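Local atomic coordinates of computationally designed four-helix bundle protein (PDB entry 3U3B), a protein that is of unknown function but folds as a hyperthermostable four-helix bundle whose hydrophobic core was completely redesigned by computation. Residues K16-N21 / H47-I52; M56-V61 / R99-K104. All coordinates share one frame; numbering follows the deposited sequence. Where two conformers were deposited one is given.

Contact 1. Residues K16-N21 / H47-I52; sequences KELIQN and HTMKEI
L18 and M49 meet where helix 3-30 runs nearly antiparallel to helix 36-56, their local axes 10.2 Å apart and 160° between their directions. The contact is apolar throughout, with no hydrogen bond from one segment to the other. Its first element is the L18-M49 pair, which also marks the backbone register: the two side chains slide past each other in opposite directions, and M49 CG settles against L18 CB at 3.6 Å while also touching L18 CD1. The same methyl, CD1, then reaches the tip of I52, end to end, with 3.9 Å between L18 CD1 and I52 CD1. T48 adds its CG2 methyl at the border of this patch; its hydroxyl OG1 turns back to the carbonyl of R44 in its own helix, so T48 offers only carbon to L18.

The second element involves sulfur. M49 crosses I19 at about a right angle, and its SD lies 3.6 Å from I19 CG1. The first torsion (chi1 -66°) and the extended second (chi2 -167°) carry SD past L18 to I19; both M49 and I19 are buried. M49 there also packs on L15 of helix 3-30 and on L65 of helix 59-76, while I19 leans on V97, T98 and L101 of helix 84-102. With no polar bond between the segments, the contact rests on apolar burial, consistent with a place in the redesigned hydrophobic core.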
loop_
_atom_site.group_PDB
_atom_site.type_symbol
_atom_site.label_atom_id
_atom_site.label_comp_id
_atom_site.label_asym_id
_atom_site.label_seq_id
_atom_site.Cartn_x
_atom_site.Cartn_y
_atom_site.Cartn_z
ATOM N N LYS A 16 -1.270 9.321 2.470
ATOM C CA LYS A 16 -1.883 9.543 1.155
ATOM C C LYS A 16 -0.854 9.722 0.035
ATOM O O LYS A 16 -1.080 9.268 -1.099
ATOM C CB LYS A 16 -2.806 10.762 1.194
ATOM C CG LYS A 16 -4.025 10.567 2.044
ATOM C CD LYS A 16 -4.836 11.854 2.101
ATOM C CE LYS A 16 -6.067 11.710 2.991
ATOM N NZ LYS A 16 -6.959 12.922 2.939
ATOM N N GLU A 17 0.264 10.384 0.330
ATOM C CA GLU A 17 1.346 10.520 -0.653
ATOM C C GLU A 17 1.984 9.155 -0.968
ATOM O O GLU A 17 2.257 8.834 -2.139
ATOM C CB GLU A 17 2.404 11.523 -0.175
ATOM C CG GLU A 17 2.116 12.978 -0.573
ATOM C CD GLU A 17 3.113 13.986 -0.006
ATOM O OE1 GLU A 17 3.723 13.699 1.050
ATOM O OE2 GLU A 17 3.281 15.070 -0.623
ATOM N N LEU A 18 2.215 8.349 0.063
ATOM C CA LEU A 18 2.746 7.005 -0.136
ATOM C C LEU A 18 1.786 6.144 -0.962
ATOM O O LEU A 18 2.235 5.407 -1.835
ATOM C CB LEU A 18 3.049 6.338 1.215
ATOM C CG LEU A 18 4.153 7.008 2.019
ATOM C CD1 LEU A 18 4.164 6.474 3.431
ATOM C CD2 LEU A 18 5.513 6.786 1.349
ATOM N N ILE A 19 0.480 6.237 -0.701
ATOM C CA ILE A 19 -0.525 5.515 -1.493
ATOM C C ILE A 19 -0.515 5.950 -2.963
ATOM O O ILE A 19 -0.528 5.122 -3.868
ATOM C CB ILE A 19 -1.939 5.682 -0.880
ATOM C CG1 ILE A 19 -2.049 4.852 0.397
ATOM C CG2 ILE A 19 -3.027 5.287 -1.852
ATOM C CD1 ILE A 19 -3.282 5.166 1.223
ATOM N N GLN A 20 -0.483 7.249 -3.205
ATOM C CA GLN A 20 -0.381 7.735 -4.557
ATOM C C GLN A 20 0.908 7.218 -5.245
ATOM O O GLN A 20 0.891 6.884 -6.425
ATOM C CB GLN A 20 -0.425 9.258 -4.580
ATOM C CG GLN A 20 -0.484 9.812 -5.998
ATOM C CD GLN A 20 -1.645 9.215 -6.789
ATOM O OE1 GLN A 20 -2.801 9.334 -6.392
ATOM N NE2 GLN A 20 -1.335 8.546 -7.894
ATOM N N ASN A 21 2.016 7.181 -4.500
ATOM C CA ASN A 21 3.279 6.617 -4.995
ATOM C C ASN A 21 3.116 5.146 -5.403
ATOM O O ASN A 21 3.610 4.729 -6.461
ATOM C CB ASN A 21 4.385 6.715 -3.928
ATOM C CG ASN A 21 4.880 8.138 -3.690
ATOM O OD1 ASN A 21 4.820 9.002 -4.570
ATOM N ND2 ASN A 21 5.420 8.371 -2.494
ATOM N N HIS A 47 5.435 -1.419 3.207
ATOM C CA HIS A 47 6.074 -1.706 4.489
ATOM C C HIS A 47 6.251 -0.431 5.311
ATOM O O HIS A 47 6.123 -0.432 6.551
ATOM C CB HIS A 47 7.436 -2.364 4.221
ATOM C CG HIS A 47 8.075 -2.981 5.417
ATOM N ND1 HIS A 47 8.968 -2.306 6.217
ATOM C CD2 HIS A 47 7.977 -4.228 5.938
ATOM C CE1 HIS A 47 9.371 -3.090 7.195
ATOM N NE2 HIS A 47 8.792 -4.266 7.044
ATOM N N THR A 48 6.587 0.649 4.618
ATOM C CA THR A 48 6.740 1.974 5.219
ATOM C C THR A 48 5.388 2.470 5.788
ATOM O O THR A 48 5.300 2.966 6.919
ATOM C CB THR A 48 7.303 2.966 4.184
ATOM O OG1 THR A 48 8.624 2.554 3.806
ATOM C CG2 THR A 48 7.369 4.363 4.725
ATOM N N MET A 49 4.338 2.330 5.002
ATOM C CA MET A 49 2.989 2.698 5.440
ATOM C C MET A 49 2.535 1.894 6.648
ATOM O O MET A 49 1.902 2.432 7.556
ATOM C CB MET A 49 2.010 2.457 4.299
ATOM C CG MET A 49 2.231 3.354 3.115
ATOM S SD MET A 49 0.795 3.241 1.989
ATOM C CE MET A 49 1.026 1.683 1.166
ATOM N N LYS A 50 2.848 0.603 6.642
ATOM C CA LYS A 50 2.464 -0.309 7.708
ATOM C C LYS A 50 3.097 0.113 9.021
ATOM O O LYS A 50 2.415 0.136 10.041
ATOM C CB LYS A 50 2.923 -1.707 7.344
ATOM C CG LYS A 50 2.739 -2.787 8.405
ATOM C CD LYS A 50 1.299 -3.081 8.680
ATOM C CE LYS A 50 1.156 -4.390 9.456
ATOM N NZ LYS A 50 1.956 -4.404 10.710
ATOM N N GLU A 51 4.386 0.445 8.978
ATOM C CA GLU A 51 5.109 0.983 10.146
ATOM C C GLU A 51 4.373 2.217 10.705
ATOM O O GLU A 51 4.134 2.318 11.915
ATOM C CB GLU A 51 6.542 1.360 9.761
ATOM C CG GLU A 51 7.315 2.020 10.911
ATOM C CD GLU A 51 8.707 2.482 10.540
ATOM O OE1 GLU A 51 9.082 2.432 9.344
ATOM O OE2 GLU A 51 9.439 2.909 11.460
ATOM N N ILE A 52 4.032 3.163 9.836
ATOM C CA ILE A 52 3.325 4.374 10.275
ATOM C C ILE A 52 1.970 4.048 10.915
ATOM O O ILE A 52 1.648 4.572 12.000
ATOM C CB ILE A 52 3.125 5.365 9.117
ATOM C CG1 ILE A 52 4.474 5.904 8.659
ATOM C CG2 ILE A 52 2.160 6.521 9.511
ATOM C CD1 ILE A 52 4.435 6.534 7.327
#

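Contact 2. Residues M56-V61 / R99-K104; sequences MGFSSV and RELDKK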
loop_
_atom_site.group_PDB
_atom_site.type_symbol
_atom_site.label_atom_id
_atom_site.label_comp_id
_atom_site.label_asym_id
_atom_site.label_seq_id
_atom_site.Cartn_x
_atom_site.Cartn_y
_atom_site.Cartn_z
ATOM N N MET A 56 0.523 4.775 14.742
ATOM C CA MET A 56 -0.666 5.594 14.957
ATOM C C MET A 56 -1.820 4.840 15.601
ATOM O O MET A 56 -2.747 5.460 16.131
ATOM C CB MET A 56 -1.133 6.189 13.625
ATOM C CG MET A 56 -0.164 7.191 13.038
ATOM S SD MET A 56 0.401 8.412 14.247
ATOM C CE MET A 56 -1.172 9.014 14.869
ATOM N N GLY A 57 -1.766 3.514 15.566
ATOM C CA GLY A 57 -2.824 2.701 16.142
ATOM C C GLY A 57 -3.976 2.536 15.150
ATOM O O GLY A 57 -5.104 2.200 15.526
ATOM N N PHE A 58 -3.683 2.761 13.871
ATOM C CA PHE A 58 -4.668 2.569 12.805
ATOM C C PHE A 58 -4.780 1.091 12.429
ATOM O O PHE A 58 -4.352 0.679 11.356
ATOM C CB PHE A 58 -4.287 3.372 11.556
ATOM C CG PHE A 58 -4.297 4.867 11.749
ATOM C CD1 PHE A 58 -4.989 5.458 12.797
ATOM C CD2 PHE A 58 -3.616 5.682 10.867
ATOM C CE1 PHE A 58 -4.989 6.834 12.953
ATOM C CE2 PHE A 58 -3.615 7.058 11.021
ATOM C CZ PHE A 58 -4.305 7.632 12.073
ATOM N N SER A 59 -5.368 0.305 13.315
ATOM C CA SER A 59 -5.357 -1.150 13.205
ATOM C C SER A 59 -6.089 -1.708 11.985
ATOM O O SER A 59 -5.674 -2.712 11.423
ATOM C CB SER A 59 -5.977 -1.747 14.466
ATOM O OG SER A 59 -7.197 -1.093 14.746
ATOM N N SER A 60 -7.191 -1.080 11.596
ATOM C CA SER A 60 -7.961 -1.562 10.452
ATOM C C SER A 60 -7.187 -1.363 9.150
ATOM O O SER A 60 -7.308 -2.165 8.223
ATOM C CB SER A 60 -9.305 -0.843 10.363
ATOM O OG SER A 60 -9.121 0.513 9.997
ATOM N N VAL A 61 -6.403 -0.292 9.078
ATOM C CA VAL A 61 -5.605 -0.032 7.886
ATOM C C VAL A 61 -4.395 -0.982 7.830
ATOM O O VAL A 61 -4.107 -1.582 6.798
ATOM C CB VAL A 61 -5.126 1.424 7.863
ATOM C CG1 VAL A 61 -4.295 1.673 6.634
ATOM C CG2 VAL A 61 -6.321 2.382 7.916
ATOM N N ARG A 99 -9.982 4.245 1.403
ATOM C CA ARG A 99 -11.273 4.552 2.021
ATOM C C ARG A 99 -11.145 4.548 3.546
ATOM O O ARG A 99 -11.641 5.460 4.230
ATOM C CB ARG A 99 -12.355 3.549 1.618
ATOM C CG ARG A 99 -12.737 3.600 0.135
ATOM C CD ARG A 99 -13.270 4.948 -0.267
ATOM N NE ARG A 99 -13.878 4.930 -1.614
ATOM C CZ ARG A 99 -14.640 5.908 -2.103
ATOM N NH1 ARG A 99 -14.899 6.981 -1.364
ATOM N NH2 ARG A 99 -15.165 5.822 -3.320
ATOM N N GLU A 100 -10.527 3.495 4.067
ATOM C CA GLU A 100 -10.431 3.299 5.515
ATOM C C GLU A 100 -9.670 4.459 6.129
ATOM O O GLU A 100 -9.984 4.929 7.225
ATOM C CB GLU A 100 -9.737 1.969 5.827
ATOM C CG GLU A 100 -9.813 1.566 7.284
ATOM C CD GLU A 100 -11.239 1.334 7.744
ATOM O OE1 GLU A 100 -12.032 0.770 6.956
ATOM O OE2 GLU A 100 -11.565 1.726 8.887
ATOM N N LEU A 101 -8.667 4.929 5.405
ATOM C CA LEU A 101 -7.864 6.035 5.861
ATOM C C LEU A 101 -8.684 7.309 5.867
ATOM O O LEU A 101 -8.600 8.105 6.800
ATOM C CB LEU A 101 -6.651 6.190 4.952
ATOM C CG LEU A 101 -5.645 7.215 5.444
ATOM C CD1 LEU A 101 -5.083 6.792 6.815
ATOM C CD2 LEU A 101 -4.543 7.380 4.425
ATOM N N ASP A 102 -9.486 7.497 4.829
ATOM C CA ASP A 102 -10.312 8.700 4.694
ATOM C C ASP A 102 -11.144 8.939 5.945
ATOM O O ASP A 102 -11.519 10.075 6.256
ATOM C CB ASP A 102 -11.238 8.572 3.478
ATOM C CG ASP A 102 -10.495 8.704 2.156
ATOM O OD1 ASP A 102 -9.248 8.827 2.176
ATOM O OD2 ASP A 102 -11.160 8.671 1.093
ATOM N N LYS A 103 -11.429 7.857 6.655
ATOM C CA LYS A 103 -12.199 7.921 7.886
ATOM C C LYS A 103 -11.404 8.455 9.080
ATOM O O LYS A 103 -11.950 8.563 10.186
ATOM C CB LYS A 103 -12.720 6.528 8.225
ATOM C CG LYS A 103 -13.706 5.982 7.227
ATOM C CD LYS A 103 -14.132 4.597 7.650
ATOM C CE LYS A 103 -15.197 4.029 6.740
ATOM N NZ LYS A 103 -15.536 2.630 7.135
ATOM N N LYS A 104 -10.132 8.797 8.863
ATOM C CA LYS A 104 -9.283 9.327 9.935
ATOM C C LYS A 104 -9.294 10.857 9.973
ATOM O O LYS A 104 -8.937 11.467 10.988
ATOM C CB LYS A 104 -7.850 8.810 9.796
ATOM C CG LYS A 104 -7.708 7.308 10.000
ATOM C CD LYS A 104 -8.444 6.895 11.256
ATOM C CE LYS A 104 -8.462 5.401 11.458
ATOM N NZ LYS A 104 -9.117 5.086 12.773
HETATM O O HOH W 1 -8.526 1.807 13.623
#
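F58 meets K104 near one end of the bundle, where the turn after helix 36-56 comes close to the C-terminal end of helix 84-102. Before it, M56 closes its helix and sets its CB over the centre of the F58 ring, 3.6 Å above the plane. G57, with positive phi, is the C-prime residue of a Schellman motif, in which F58 N bonds to T53 O and G57 N to E54 O; the motif ends helix 36-56. F58, centre of an inverse gamma turn, then takes the N-cap position of helix 59-76.

The opposite face of the F58 ring receives the aliphatic part of K104. Its CG stands 4.0 Å from the centroid and 13° off the ring normal, a CH-pi contact. A bend at chi2 (-48°) then leads the lysine chain along the ring, bringing CE to 3.7 Å from F58 CD1. L101 CD1 approaches the same ring obliquely, 4.5 Å from F58 CD2. A water lies between S59 OG and K104 NZ, weakly bound at 3.4 Å from each.

S60 OG lies 2.9 Å from E100 OE2, at best a weak hydrogen bond. E100 is folded at chi2 (63°), and its other oxygen, OE1, makes a long salt bridge with K103 NZ. V61, buried one residue further on, slides alongside E100 and places CG2 3.6 Å from E100 CG. Polar groups thus lie beside aliphatic ones: the lysine and glutamate contribute their methylenes to the packing, while the polar ends have weak or long partners across and within the segments, and cohesion probably rests mainly on the F58-K104 CH-pi contact and the V61 packing.

Overall arrangement
Contact 1 joins helix 3-30 to helix 36-56 and contact 2 joins the start of helix 59-76 to the end of helix 84-102, so the two together involve all four helices. Their centres are about 12 Å apart. They meet at L101, whose CD2 lies 4.0 Å from K16 CG and 4.1 Å from I19 CD1. Contact 1 is the more central, about 6 Å from the centre of the chain against 13 Å for contact 2, which sits toward one end of the bundle. Along the chain they come in series. The sequence falls in the Hpt domain family, but no function is known; the I19-L101 packing links the apolar parts of the two contacts.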